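Local coordinates for EIAV protease (Equine infectious anemia virus, PDB 1FMB) that cleaves the viral polyproteins as a homodimeric aspartic protease of the retroviral family, at the interface of chains A and B. Numbering follows the deposited sequence. Chains: chain A/B, EIAV protease.

The interface of chains A and B. Residues chain A 1-3, 26, 101-103; chain B 1-3, 26, 101-103.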
loop_
_atom_site.group_PDB
_atom_site.type_symbol
_atom_site.label_atom_id
_atom_site.label_comp_id
_atom_site.label_asym_id
_atom_site.label_seq_id
_atom_site.Cartn_x
_atom_site.Cartn_y
_atom_site.Cartn_z
ATOM N N VAL A 1 -11.329 -0.505 -15.414
ATOM C CA VAL A 1 -11.169 -1.948 -15.078
ATOM C C VAL A 1 -11.155 -2.058 -13.551
ATOM O O VAL A 1 -10.926 -1.101 -12.829
ATOM C CB VAL A 1 -10.014 -2.798 -15.636
ATOM C CG1 VAL A 1 -9.914 -2.792 -17.164
ATOM C CG2 VAL A 1 -8.695 -2.266 -15.078
ATOM N N THR A 2 -11.442 -3.266 -13.139
ATOM C CA THR A 2 -11.581 -3.626 -11.737
ATOM C C THR A 2 -10.531 -4.624 -11.318
ATOM O O THR A 2 -10.352 -5.612 -11.988
ATOM C CB THR A 2 -12.964 -4.266 -11.546
ATOM O OG1 THR A 2 -13.942 -3.218 -11.821
ATOM C CG2 THR A 2 -13.168 -4.655 -10.094
ATOM N N TYR A 3 -9.870 -4.366 -10.186
ATOM C CA TYR A 3 -8.873 -5.286 -9.653
ATOM C C TYR A 3 -9.511 -5.839 -8.385
ATOM O O TYR A 3 -9.827 -5.068 -7.475
ATOM C CB TYR A 3 -7.642 -4.496 -9.194
ATOM C CG TYR A 3 -6.956 -3.867 -10.387
ATOM C CD1 TYR A 3 -7.325 -2.610 -10.806
ATOM C CD2 TYR A 3 -5.907 -4.576 -10.984
ATOM C CE1 TYR A 3 -6.684 -2.073 -11.903
ATOM C CE2 TYR A 3 -5.243 -4.031 -12.076
ATOM C CZ TYR A 3 -5.676 -2.803 -12.526
ATOM O OH TYR A 3 -5.074 -2.200 -13.599
ATOM N N THR A 26 -2.978 1.924 -2.649
ATOM C CA THR A 26 -3.779 2.841 -1.775
ATOM C C THR A 26 -3.089 3.119 -0.434
ATOM O O THR A 26 -3.575 4.060 0.228
ATOM C CB THR A 26 -5.188 2.312 -1.479
ATOM O OG1 THR A 26 -5.070 1.018 -0.846
ATOM C CG2 THR A 26 -5.925 2.040 -2.791
ATOM N N LYS A 101 -10.642 4.462 -7.563
ATOM C CA LYS A 101 -11.415 4.502 -6.310
ATOM C C LYS A 101 -11.341 3.115 -5.690
ATOM O O LYS A 101 -11.256 2.106 -6.385
ATOM C CB LYS A 101 -12.859 4.931 -6.585
ATOM C CG LYS A 101 -13.571 3.888 -7.432
ATOM C CD LYS A 101 -15.020 4.245 -7.727
ATOM C CE LYS A 101 -15.090 5.658 -8.293
ATOM N NZ LYS A 101 -16.402 5.856 -8.982
ATOM N N LEU A 102 -11.371 3.003 -4.360
ATOM C CA LEU A 102 -11.369 1.704 -3.720
ATOM C C LEU A 102 -12.824 1.510 -3.182
ATOM O O LEU A 102 -13.317 2.473 -2.547
ATOM C CB LEU A 102 -10.504 1.774 -2.405
ATOM C CG LEU A 102 -10.392 0.491 -1.638
ATOM C CD1 LEU A 102 -9.740 -0.646 -2.414
ATOM C CD2 LEU A 102 -9.418 0.604 -0.443
ATOM N N VAL A 103 -13.420 0.389 -3.475
ATOM C CA VAL A 103 -14.783 0.117 -3.045
ATOM C C VAL A 103 -14.791 -1.013 -2.031
ATOM O O VAL A 103 -14.348 -2.103 -2.363
ATOM C CB VAL A 103 -15.646 -0.399 -4.193
ATOM C CG1 VAL A 103 -17.143 -0.493 -3.930
ATOM C CG2 VAL A 103 -15.486 0.554 -5.372
ATOM N N VAL B 1 -19.087 1.278 0.504
ATOM C CA VAL B 1 -18.665 2.706 0.453
ATOM C C VAL B 1 -17.445 2.784 -0.469
ATOM O O VAL B 1 -16.774 1.805 -0.749
ATOM C CB VAL B 1 -18.364 3.518 1.725
ATOM C CG1 VAL B 1 -19.510 3.540 2.739
ATOM C CG2 VAL B 1 -17.138 2.922 2.414
ATOM N N THR B 2 -17.246 3.995 -0.924
ATOM C CA THR B 2 -16.208 4.331 -1.885
ATOM C C THR B 2 -15.194 5.277 -1.293
ATOM O O THR B 2 -15.574 6.270 -0.721
ATOM C CB THR B 2 -16.877 5.024 -3.083
ATOM O OG1 THR B 2 -17.735 4.023 -3.708
ATOM C CG2 THR B 2 -15.839 5.392 -4.125
ATOM N N TYR B 3 -13.906 4.970 -1.469
ATOM C CA TYR B 3 -12.837 5.837 -0.990
ATOM C C TYR B 3 -12.203 6.391 -2.259
ATOM O O TYR B 3 -11.709 5.615 -3.082
ATOM C CB TYR B 3 -11.754 4.989 -0.314
ATOM C CG TYR B 3 -12.303 4.357 0.946
ATOM C CD1 TYR B 3 -12.911 3.124 0.886
ATOM C CD2 TYR B 3 -12.104 5.034 2.155
ATOM C CE1 TYR B 3 -13.407 2.583 2.054
ATOM C CE2 TYR B 3 -12.582 4.484 3.338
ATOM C CZ TYR B 3 -13.253 3.284 3.246
ATOM O OH TYR B 3 -13.758 2.678 4.367
ATOM N N THR B 26 -3.993 -1.747 -0.769
ATOM C CA THR B 26 -3.830 -2.647 -1.955
ATOM C C THR B 26 -2.360 -2.981 -2.238
ATOM O O THR B 26 -2.173 -3.914 -3.045
ATOM C CB THR B 26 -4.436 -2.067 -3.239
ATOM O OG1 THR B 26 -3.812 -0.792 -3.508
ATOM C CG2 THR B 26 -5.913 -1.739 -3.012
ATOM N N LYS B 101 -12.667 -3.870 -3.864
ATOM C CA LYS B 101 -12.151 -3.904 -5.243
ATOM C C LYS B 101 -11.560 -2.533 -5.536
ATOM O O LYS B 101 -12.016 -1.515 -5.023
ATOM C CB LYS B 101 -13.270 -4.267 -6.223
ATOM C CG LYS B 101 -14.332 -3.179 -6.246
ATOM C CD LYS B 101 -15.466 -3.471 -7.217
ATOM C CE LYS B 101 -16.013 -4.868 -6.955
ATOM N NZ LYS B 101 -17.369 -4.999 -7.573
ATOM N N LEU B 102 -10.523 -2.447 -6.372
ATOM C CA LEU B 102 -9.963 -1.162 -6.737
ATOM C C LEU B 102 -10.420 -0.920 -8.212
ATOM O O LEU B 102 -10.259 -1.874 -9.010
ATOM C CB LEU B 102 -8.398 -1.294 -6.861
ATOM C CG LEU B 102 -7.671 -0.032 -7.217
ATOM C CD1 LEU B 102 -7.838 1.092 -6.203
ATOM C CD2 LEU B 102 -6.136 -0.209 -7.181
ATOM N N VAL B 103 -10.970 0.230 -8.482
ATOM C CA VAL B 103 -11.453 0.550 -9.816
ATOM C C VAL B 103 -10.610 1.658 -10.421
ATOM O O VAL B 103 -10.557 2.736 -9.846
ATOM C CB VAL B 103 -12.866 1.123 -9.784
ATOM C CG1 VAL B 103 -13.570 1.274 -11.126
ATOM C CG2 VAL B 103 -13.739 0.189 -8.954
#
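Strands 101-103 of the two chains pair antiparallel about the dimer two-fold, and strand 2-3 of each chain adds to the outer edge of its partner's C-terminal strand, giving an interdigitated sheet of both chains' ends. At its centre A:Val103 N donates to B:Lys101 O at 2.8 Å, almost straight (178° at H) and nearly along the C=O axis, while B:Lys101 N returns a bond to A:Val103 O. On the flank A:Tyr3 N reaches B:Leu102 O at 2.8 Å, and B:Leu102 N bonds in the carbonyl plane of A:Tyr3 O. That same B:Leu102 carbonyl lies at the edge of the A:Tyr3 ring, in its plane, with A:Tyr3 CD1 3.5 Å from B:Leu102 O.

On one face of the sheet A:Lys101 and B:Val103 run side by side, CG of the lysine 3.7 Å from CB of the valine. The lysine takes the crowded first torsion (chi1 65°) and is extended at the second, which carries CD obliquely across B:Thr2, 3.9 Å from its methyl CG2; the bend at chi3 then turns the CE-NZ end. Between the two lysine-valine pairs, the CG2 methyls of A:Val103 and B:Val103 meet across the axis. A:Leu102, with CG anti to the backbone N (chi1 -179°), points to the opposite face, where its CD1 methyl meets B:Thr26 CG2 tip to tip at 4.0 Å.

The two Thr26 side chains cross at about a right angle. Each hydroxyl, set between backbone N and carbonyl carbon, accepts the partner's amide: A:Thr26 N to B:Thr26 OG1 is 3.0 Å. This is the "fireman's grip", made by the threonine of each catalytic Asp-Thr-Gly motif, and the terminal sheet joins the subunits on the side away from the flaps.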